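Local coordinates for protein mannan endo-1,4-beta-mannosidase (Cryptopygus antarcticus, PDB 4OOU) that hydrolyses internal beta-1,4 linkages in the backbone of mannans, releasing short manno-oligosaccharides, and hardly cleaves mannobiose or mannotriose, at residues G41-F53 against S60-V72. Numbering follows the deposited sequence.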
ATOM      1  N   GLY A  41     -11.827   4.782  -1.802  1.00 33.91           N
ATOM      2  CA  GLY A  41     -11.414   4.443  -3.130  1.00 32.56           C
ATOM      3  C   GLY A  41     -11.116   2.992  -3.370  1.00 33.96           C
ATOM      4  O   GLY A  41     -11.658   2.116  -2.700  1.00 40.07           O
ATOM      5  N   VAL A  42     -10.254   2.741  -4.344  1.00 35.18           N
ATOM      6  CA  VAL A  42     -10.033   1.396  -4.863  1.00 36.44           C
ATOM      7  C   VAL A  42      -8.569   1.067  -5.109  1.00 37.78           C
ATOM      8  O   VAL A  42      -7.701   1.963  -5.230  1.00 34.26           O
ATOM      9  CB  VAL A  42     -10.746   1.216  -6.212  1.00 34.85           C
ATOM     10  CG1 VAL A  42     -12.138   1.805  -6.146  1.00 38.24           C
ATOM     11  CG2 VAL A  42      -9.992   1.894  -7.337  1.00 33.01           C
ATOM     12  N   ASN A  43      -8.329  -0.230  -5.222  1.00 36.96           N
ATOM     13  CA  ASN A  43      -7.126  -0.736  -5.835  1.00 38.21           C
ATOM     14  C   ASN A  43      -7.384  -0.908  -7.328  1.00 36.24           C
ATOM     15  O   ASN A  43      -8.422  -1.453  -7.693  1.00 33.71           O
ATOM     16  CB  ASN A  43      -6.817  -2.120  -5.306  1.00 38.64           C
ATOM     17  CG  ASN A  43      -6.269  -2.095  -3.933  1.00 39.09           C
ATOM     18  OD1 ASN A  43      -5.054  -2.087  -3.766  1.00 40.15           O
ATOM     19  ND2 ASN A  43      -7.147  -2.130  -2.930  1.00 40.04           N
ATOM     20  N   PHE A  44      -6.434  -0.515  -8.185  1.00 34.27           N
ATOM     21  CA  PHE A  44      -6.619  -0.757  -9.610  1.00 35.41           C
ATOM     22  C   PHE A  44      -6.583  -2.250  -9.884  1.00 34.78           C
ATOM     23  O   PHE A  44      -7.536  -2.780 -10.510  1.00 35.09           O
ATOM     24  CB  PHE A  44      -5.676   0.039 -10.518  1.00 37.04           C
ATOM     25  CG  PHE A  44      -6.051   1.508 -10.684  1.00 41.22           C
ATOM     26  CD1 PHE A  44      -7.357   1.970 -10.476  1.00 41.88           C
ATOM     27  CD2 PHE A  44      -5.086   2.437 -11.085  1.00 43.66           C
ATOM     28  CE1 PHE A  44      -7.682   3.321 -10.637  1.00 41.38           C
ATOM     29  CE2 PHE A  44      -5.413   3.781 -11.261  1.00 42.65           C
ATOM     30  CZ  PHE A  44      -6.713   4.219 -11.031  1.00 42.67           C
ATOM     31  N   ALA A  45      -5.542  -2.962  -9.451  1.00 32.70           N
ATOM     32  CA  ALA A  45      -4.255  -2.464  -8.935  1.00 32.31           C
ATOM     33  C   ALA A  45      -3.263  -2.395 -10.091  1.00 31.67           C
ATOM     34  O   ALA A  45      -2.109  -1.995  -9.910  1.00 27.45           O
ATOM     35  CB  ALA A  45      -3.712  -3.408  -7.860  1.00 31.18           C
ATOM     36  N   TRP A  46      -3.707  -2.846 -11.267  1.00 31.24           N
ATOM     37  CA  TRP A  46      -2.929  -2.731 -12.489  1.00 31.65           C
ATOM     38  C   TRP A  46      -3.877  -2.774 -13.686  1.00 31.32           C
ATOM     39  O   TRP A  46      -5.077  -2.953 -13.543  1.00 30.43           O
ATOM     40  CB  TRP A  46      -1.889  -3.845 -12.552  1.00 33.48           C
ATOM     41  CG  TRP A  46      -2.493  -5.194 -12.474  1.00 35.66           C
ATOM     42  CD1 TRP A  46      -3.070  -5.886 -13.498  1.00 37.41           C
ATOM     43  CD2 TRP A  46      -2.623  -6.009 -11.311  1.00 37.91           C
ATOM     44  NE1 TRP A  46      -3.535  -7.093 -13.049  1.00 39.10           N
ATOM     45  CE2 TRP A  46      -3.273  -7.201 -11.708  1.00 38.55           C
ATOM     46  CE3 TRP A  46      -2.245  -5.863  -9.967  1.00 39.40           C
ATOM     47  CZ2 TRP A  46      -3.566  -8.243 -10.806  1.00 36.40           C
ATOM     48  CZ3 TRP A  46      -2.519  -6.919  -9.070  1.00 38.60           C
ATOM     49  CH2 TRP A  46      -3.171  -8.092  -9.508  1.00 37.56           C
ATOM     50  N   ARG A  47      -3.342  -2.547 -14.862  1.00 34.10           N
ATOM     51  CA  ARG A  47      -4.067  -2.814 -16.096  1.00 37.83           C
ATOM     52  C   ARG A  47      -3.342  -4.011 -16.717  1.00 34.71           C
ATOM     53  O   ARG A  47      -3.920  -5.068 -16.932  1.00 35.66           O
ATOM     54  CB  ARG A  47      -4.044  -1.544 -16.960  1.00 39.95           C
ATOM     55  CG  ARG A  47      -4.297  -1.721 -18.446  1.00 43.40           C
ATOM     56  CD  ARG A  47      -5.635  -2.356 -18.761  1.00 46.19           C
ATOM     57  NE  ARG A  47      -6.153  -2.120 -20.129  1.00 58.23           N
ATOM     58  CZ  ARG A  47      -5.445  -1.971 -21.268  1.00 66.99           C
ATOM     59  NH1 ARG A  47      -4.100  -2.020 -21.339  1.00 65.58           N
ATOM     60  NH2 ARG A  47      -6.116  -1.760 -22.390  1.00 67.31           N
ATOM     61  N   SER A  48      -2.047  -3.825 -16.918  1.00 32.32           N
ATOM     62  CA  SER A  48      -1.120  -4.892 -17.220  1.00 33.85           C
ATOM     63  C   SER A  48      -0.129  -5.169 -16.069  1.00 34.05           C
ATOM     64  O   SER A  48       0.633  -4.270 -15.663  1.00 34.93           O
ATOM     65  CB  SER A  48      -0.355  -4.543 -18.487  1.00 31.96           C
ATOM     66  OG  SER A  48      -1.253  -4.330 -19.543  1.00 28.69           O
ATOM     67  N   TYR A  49      -0.127  -6.420 -15.591  1.00 32.76           N
ATOM     68  CA  TYR A  49       0.478  -6.786 -14.289  1.00 33.42           C
ATOM     69  C   TYR A  49       1.965  -6.632 -14.246  1.00 31.15           C
ATOM     70  O   TYR A  49       2.677  -7.505 -14.675  1.00 34.45           O
ATOM     71  CB  TYR A  49       0.097  -8.240 -13.938  1.00 35.23           C
ATOM     72  CG  TYR A  49       0.658  -8.818 -12.638  1.00 35.46           C
ATOM     73  CD1 TYR A  49       0.216  -8.366 -11.379  1.00 33.39           C
ATOM     74  CD2 TYR A  49       1.586  -9.865 -12.667  1.00 33.27           C
ATOM     75  CE1 TYR A  49       0.716  -8.923 -10.194  1.00 35.48           C
ATOM     76  CE2 TYR A  49       2.062 -10.432 -11.492  1.00 34.66           C
ATOM     77  CZ  TYR A  49       1.648  -9.963 -10.255  1.00 34.87           C
ATOM     78  OH  TYR A  49       2.172 -10.541  -9.095  1.00 34.60           O
ATOM     79  N   GLY A  50       2.450  -5.513 -13.744  1.00 33.39           N
ATOM     80  CA  GLY A  50       3.891  -5.307 -13.674  1.00 35.48           C
ATOM     81  C   GLY A  50       4.487  -4.642 -14.895  1.00 38.49           C
ATOM     82  O   GLY A  50       5.662  -4.260 -14.842  1.00 43.69           O
ATOM     83  N   SER A  51       3.693  -4.495 -15.974  1.00 38.95           N
ATOM     84  CA  SER A  51       4.084  -3.723 -17.179  1.00 40.34           C
ATOM     85  C   SER A  51       3.271  -2.423 -17.509  1.00 40.74           C
ATOM     86  O   SER A  51       3.157  -2.034 -18.676  1.00 40.54           O
ATOM     87  CB  SER A  51       4.125  -4.633 -18.407  1.00 39.80           C
ATOM     88  OG  SER A  51       2.873  -5.198 -18.687  1.00 39.24           O
ATOM     89  N   ASP A  52       2.766  -1.734 -16.487  1.00 38.57           N
ATOM     90  CA  ASP A  52       1.969  -0.542 -16.685  1.00 38.65           C
ATOM     91  C   ASP A  52       2.852   0.638 -16.956  1.00 39.43           C
ATOM     92  O   ASP A  52       2.518   1.480 -17.774  1.00 42.75           O
ATOM     93  CB  ASP A  52       1.154  -0.211 -15.446  1.00 41.28           C
ATOM     94  CG  ASP A  52      -0.125  -1.013 -15.343  1.00 41.02           C
ATOM     95  OD1 ASP A  52      -0.682  -1.416 -16.382  1.00 38.05           O
ATOM     96  OD2 ASP A  52      -0.567  -1.217 -14.188  1.00 41.47           O
ATOM     97  N   PHE A  53       3.952   0.710 -16.215  1.00 39.23           N
ATOM     98  CA  PHE A  53       4.961   1.728 -16.373  1.00 36.04           C
ATOM     99  C   PHE A  53       6.345   1.140 -16.733  1.00 40.47           C
ATOM    100  O   PHE A  53       6.710   0.032 -16.275  1.00 37.67           O
ATOM    101  CB  PHE A  53       5.105   2.447 -15.059  1.00 38.26           C
ATOM    102  CG  PHE A  53       3.808   2.801 -14.411  1.00 37.47           C
ATOM    103  CD1 PHE A  53       3.194   4.018 -14.684  1.00 33.88           C
ATOM    104  CD2 PHE A  53       3.221   1.930 -13.497  1.00 38.59           C
ATOM    105  CE1 PHE A  53       2.008   4.345 -14.068  1.00 36.44           C
ATOM    106  CE2 PHE A  53       2.031   2.249 -12.871  1.00 38.45           C
ATOM    107  CZ  PHE A  53       1.424   3.464 -13.153  1.00 38.52           C
ATOM    108  N   SER A  60       0.208   2.359 -23.786  1.00 40.29           N
ATOM    109  CA  SER A  60      -0.871   1.412 -24.019  1.00 42.20           C
ATOM    110  C   SER A  60      -1.804   1.378 -22.831  1.00 42.36           C
ATOM    111  O   SER A  60      -3.036   1.428 -22.939  1.00 41.61           O
ATOM    112  CB  SER A  60      -0.271   0.031 -24.195  1.00 44.69           C
ATOM    113  OG  SER A  60      -1.294  -0.923 -24.053  1.00 50.00           O
ATOM    114  N   ASN A  61      -1.181   1.302 -21.669  1.00 42.57           N
ATOM    115  CA  ASN A  61      -1.887   1.134 -20.402  1.00 41.31           C
ATOM    116  C   ASN A  61      -2.551   2.423 -19.849  1.00 40.72           C
ATOM    117  O   ASN A  61      -3.681   2.374 -19.370  1.00 41.95           O
ATOM    118  CB  ASN A  61      -0.903   0.486 -19.388  1.00 38.32           C
ATOM    119  CG  ASN A  61      -0.576  -0.962 -19.746  1.00 33.38           C
ATOM    120  OD1 ASN A  61      -1.466  -1.767 -19.866  1.00 29.88           O
ATOM    121  ND2 ASN A  61       0.686  -1.279 -19.937  1.00 32.93           N
ATOM    122  N   GLY A  62      -1.851   3.555 -19.944  1.00 41.78           N
ATOM    123  CA  GLY A  62      -2.293   4.859 -19.405  1.00 41.32           C
ATOM    124  C   GLY A  62      -3.709   5.350 -19.665  1.00 39.42           C
ATOM    125  O   GLY A  62      -4.386   5.815 -18.763  1.00 39.47           O
ATOM    126  N   PRO A  63      -4.175   5.280 -20.910  1.00 41.43           N
ATOM    127  CA  PRO A  63      -5.561   5.723 -21.139  1.00 40.98           C
ATOM    128  C   PRO A  63      -6.617   4.973 -20.323  1.00 41.36           C
ATOM    129  O   PRO A  63      -7.585   5.585 -19.890  1.00 43.99           O
ATOM    130  CB  PRO A  63      -5.766   5.473 -22.630  1.00 39.46           C
ATOM    131  CG  PRO A  63      -4.384   5.544 -23.203  1.00 39.32           C
ATOM    132  CD  PRO A  63      -3.478   4.955 -22.167  1.00 40.66           C
ATOM    133  N   ALA A  64      -6.439   3.673 -20.107  1.00 41.76           N
ATOM    134  CA  ALA A  64      -7.411   2.923 -19.316  1.00 45.66           C
ATOM    135  C   ALA A  64      -7.353   3.375 -17.870  1.00 46.06           C
ATOM    136  O   ALA A  64      -8.374   3.466 -17.201  1.00 49.25           O
ATOM    137  CB  ALA A  64      -7.185   1.414 -19.397  1.00 45.34           C
ATOM    138  N   LEU A  65      -6.170   3.665 -17.361  1.00 45.80           N
ATOM    139  CA  LEU A  65      -6.134   3.957 -15.941  1.00 45.45           C
ATOM    140  C   LEU A  65      -6.371   5.395 -15.627  1.00 42.54           C
ATOM    141  O   LEU A  65      -6.796   5.676 -14.543  1.00 39.98           O
ATOM    142  CB  LEU A  65      -4.954   3.360 -15.191  1.00 44.91           C
ATOM    143  CG  LEU A  65      -3.711   2.994 -15.910  1.00 42.86           C
ATOM    144  CD1 LEU A  65      -3.064   4.323 -16.085  1.00 48.11           C
ATOM    145  CD2 LEU A  65      -2.897   2.064 -15.042  1.00 42.80           C
ATOM    146  N   LYS A  66      -6.163   6.286 -16.580  1.00 43.37           N
ATOM    147  CA  LYS A  66      -6.730   7.624 -16.472  1.00 43.33           C
ATOM    148  C   LYS A  66      -8.250   7.579 -16.378  1.00 44.74           C
ATOM    149  O   LYS A  66      -8.844   8.298 -15.564  1.00 41.26           O
ATOM    150  CB  LYS A  66      -6.314   8.468 -17.658  1.00 43.35           C
ATOM    151  CG  LYS A  66      -4.933   9.045 -17.450  1.00 42.97           C
ATOM    152  CD  LYS A  66      -4.280   9.461 -18.748  1.00 43.14           C
ATOM    153  CE  LYS A  66      -2.913  10.049 -18.474  1.00 42.45           C
ATOM    154  NZ  LYS A  66      -2.196  10.195 -19.757  1.00 42.47           N
ATOM    155  N   ASP A  67      -8.867   6.727 -17.206  1.00 46.68           N
ATOM    156  CA  ASP A  67     -10.318   6.553 -17.214  1.00 43.79           C
ATOM    157  C   ASP A  67     -10.808   6.094 -15.860  1.00 44.26           C
ATOM    158  O   ASP A  67     -11.777   6.629 -15.298  1.00 41.76           O
ATOM    159  CB  ASP A  67     -10.709   5.492 -18.223  1.00 46.15           C
ATOM    160  CG  ASP A  67     -12.169   5.220 -18.197  1.00 46.89           C
ATOM    161  OD1 ASP A  67     -12.902   6.186 -18.417  1.00 49.12           O
ATOM    162  OD2 ASP A  67     -12.592   4.075 -17.918  1.00 50.46           O
ATOM    163  N   TRP A  68     -10.125   5.066 -15.362  1.00 43.07           N
ATOM    164  CA  TRP A  68     -10.338   4.551 -14.015  1.00 41.22           C
ATOM    165  C   TRP A  68     -10.152   5.627 -12.950  1.00 36.57           C
ATOM    166  O   TRP A  68     -10.959   5.730 -12.010  1.00 32.36           O
ATOM    167  CB  TRP A  68      -9.400   3.381 -13.723  1.00 42.17           C
ATOM    168  CG  TRP A  68      -9.584   2.213 -14.622  1.00 41.70           C
ATOM    169  CD1 TRP A  68     -10.504   2.072 -15.611  1.00 43.71           C
ATOM    170  CD2 TRP A  68      -8.826   1.006 -14.605  1.00 42.10           C
ATOM    171  NE1 TRP A  68     -10.349   0.846 -16.236  1.00 43.50           N
ATOM    172  CE2 TRP A  68      -9.330   0.175 -15.628  1.00 42.36           C
ATOM    173  CE3 TRP A  68      -7.759   0.550 -13.829  1.00 40.62           C
ATOM    174  CZ2 TRP A  68      -8.817  -1.083 -15.881  1.00 44.49           C
ATOM    175  CZ3 TRP A  68      -7.240  -0.686 -14.085  1.00 40.48           C
ATOM    176  CH2 TRP A  68      -7.771  -1.502 -15.100  1.00 43.38           C
ATOM    177  N   ILE A  69      -9.120   6.456 -13.073  1.00 34.14           N
ATOM    178  CA  ILE A  69      -9.047   7.531 -12.079  1.00 33.85           C
ATOM    179  C   ILE A  69     -10.307   8.472 -12.275  1.00 31.87           C
ATOM    180  O   ILE A  69     -10.962   8.837 -11.295  1.00 27.60           O
ATOM    181  CB  ILE A  69      -7.647   8.259 -11.843  1.00 33.55           C
ATOM    182  CG1 ILE A  69      -7.765   9.702 -12.188  1.00 36.48           C
ATOM    183  CG2 ILE A  69      -6.371   7.673 -12.434  1.00 30.87           C
ATOM    184  CD1 ILE A  69      -8.411  10.391 -11.020  1.00 38.71           C
ATOM    185  N   ASN A  70     -10.718   8.767 -13.509  1.00 31.37           N
ATOM    186  CA  ASN A  70     -11.986   9.523 -13.729  1.00 31.06           C
ATOM    187  C   ASN A  70     -13.182   8.905 -13.056  1.00 29.90           C
ATOM    188  O   ASN A  70     -14.031   9.589 -12.465  1.00 28.76           O
ATOM    189  CB  ASN A  70     -12.340   9.682 -15.218  1.00 32.87           C
ATOM    190  CG  ASN A  70     -11.261  10.400 -16.026  1.00 36.51           C
ATOM    191  OD1 ASN A  70     -11.239  10.300 -17.264  1.00 39.69           O
ATOM    192  ND2 ASN A  70     -10.359  11.132 -15.344  1.00 37.99           N
ATOM    193  N   LYS A  71     -13.254   7.582 -13.141  1.00 35.25           N
ATOM    194  CA  LYS A  71     -14.364   6.828 -12.521  1.00 36.05           C
ATOM    195  C   LYS A  71     -14.366   6.992 -10.997  1.00 36.12           C
ATOM    196  O   LYS A  71     -15.410   7.023 -10.352  1.00 38.17           O
ATOM    197  CB  LYS A  71     -14.333   5.352 -12.978  1.00 36.12           C
ATOM    198  CG  LYS A  71     -14.883   5.205 -14.387  1.00 35.09           C
ATOM    199  CD  LYS A  71     -14.899   3.766 -14.904  1.00 37.69           C
ATOM    200  CE  LYS A  71     -15.755   3.622 -16.168  1.00 35.29           C
ATOM    201  NZ  LYS A  71     -15.111   4.244 -17.351  1.00 34.44           N
ATOM    202  N   VAL A  72     -13.187   7.166 -10.424  1.00 38.99           N
ATOM    203  CA  VAL A  72     -13.090   7.413  -8.988  1.00 38.76           C
ATOM    204  C   VAL A  72     -13.610   8.821  -8.638  1.00 39.87           C
ATOM    205  O   VAL A  72     -14.538   8.899  -7.852  1.00 45.01           O
ATOM    206  CB  VAL A  72     -11.662   7.082  -8.454  1.00 35.51           C
ATOM    207  CG1 VAL A  72     -11.424   7.607  -7.047  1.00 35.58           C
ATOM    208  CG2 VAL A  72     -11.426   5.579  -8.519  1.00 32.00           C
TER
HETATM  209  O   HOH W   1       2.219  -3.979 -21.007  1.00 31.72           O
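Phe44 and Trp68 form an edge-to-face pair in the first beta-alpha-beta unit of the TIM barrel, where strand 35-43 and the loop after it meet helix 58-74. The Trp68 edge points at the Phe44 face; the centroid of the Phe44 ring lies 5.4 Å from that of the six-membered Trp68 ring, planes at 66°. The Phe44 ring is buried. Ile69 CG2 meets its edge in plane, 3.7 Å from Phe44 CZ, and Ala80 and Val82 of strand 79-86 also touch it. Earlier on the strand, Val42 CG2 lies 4.1 Å from Val72 CG2.

The other end is polar, and Arg47 lies on its solvent side. A bend at chi2 (59°) lays its outer part alongside Ala64 CB and brings NH1 to Asn61. Arg47 NH1 donates to Asn61 OD1 at 3.0 Å, through a bent bond of 136°. Ser48 OG donates to Asn61 OD1 at 2.6 Å. Asp52 holds this loop from within: its carboxylate accepts from the backbone N of Arg47 and of Ser48. With an alanine in place of Asp52, these amides would probably lose their shared acceptor, and the loop that presents both donors to Asn61 is likely to shift. On the Ser51 side, a water accepts from Ser51 OG at 2.7 Å and from Asn61 ND2 at 3.3 Å.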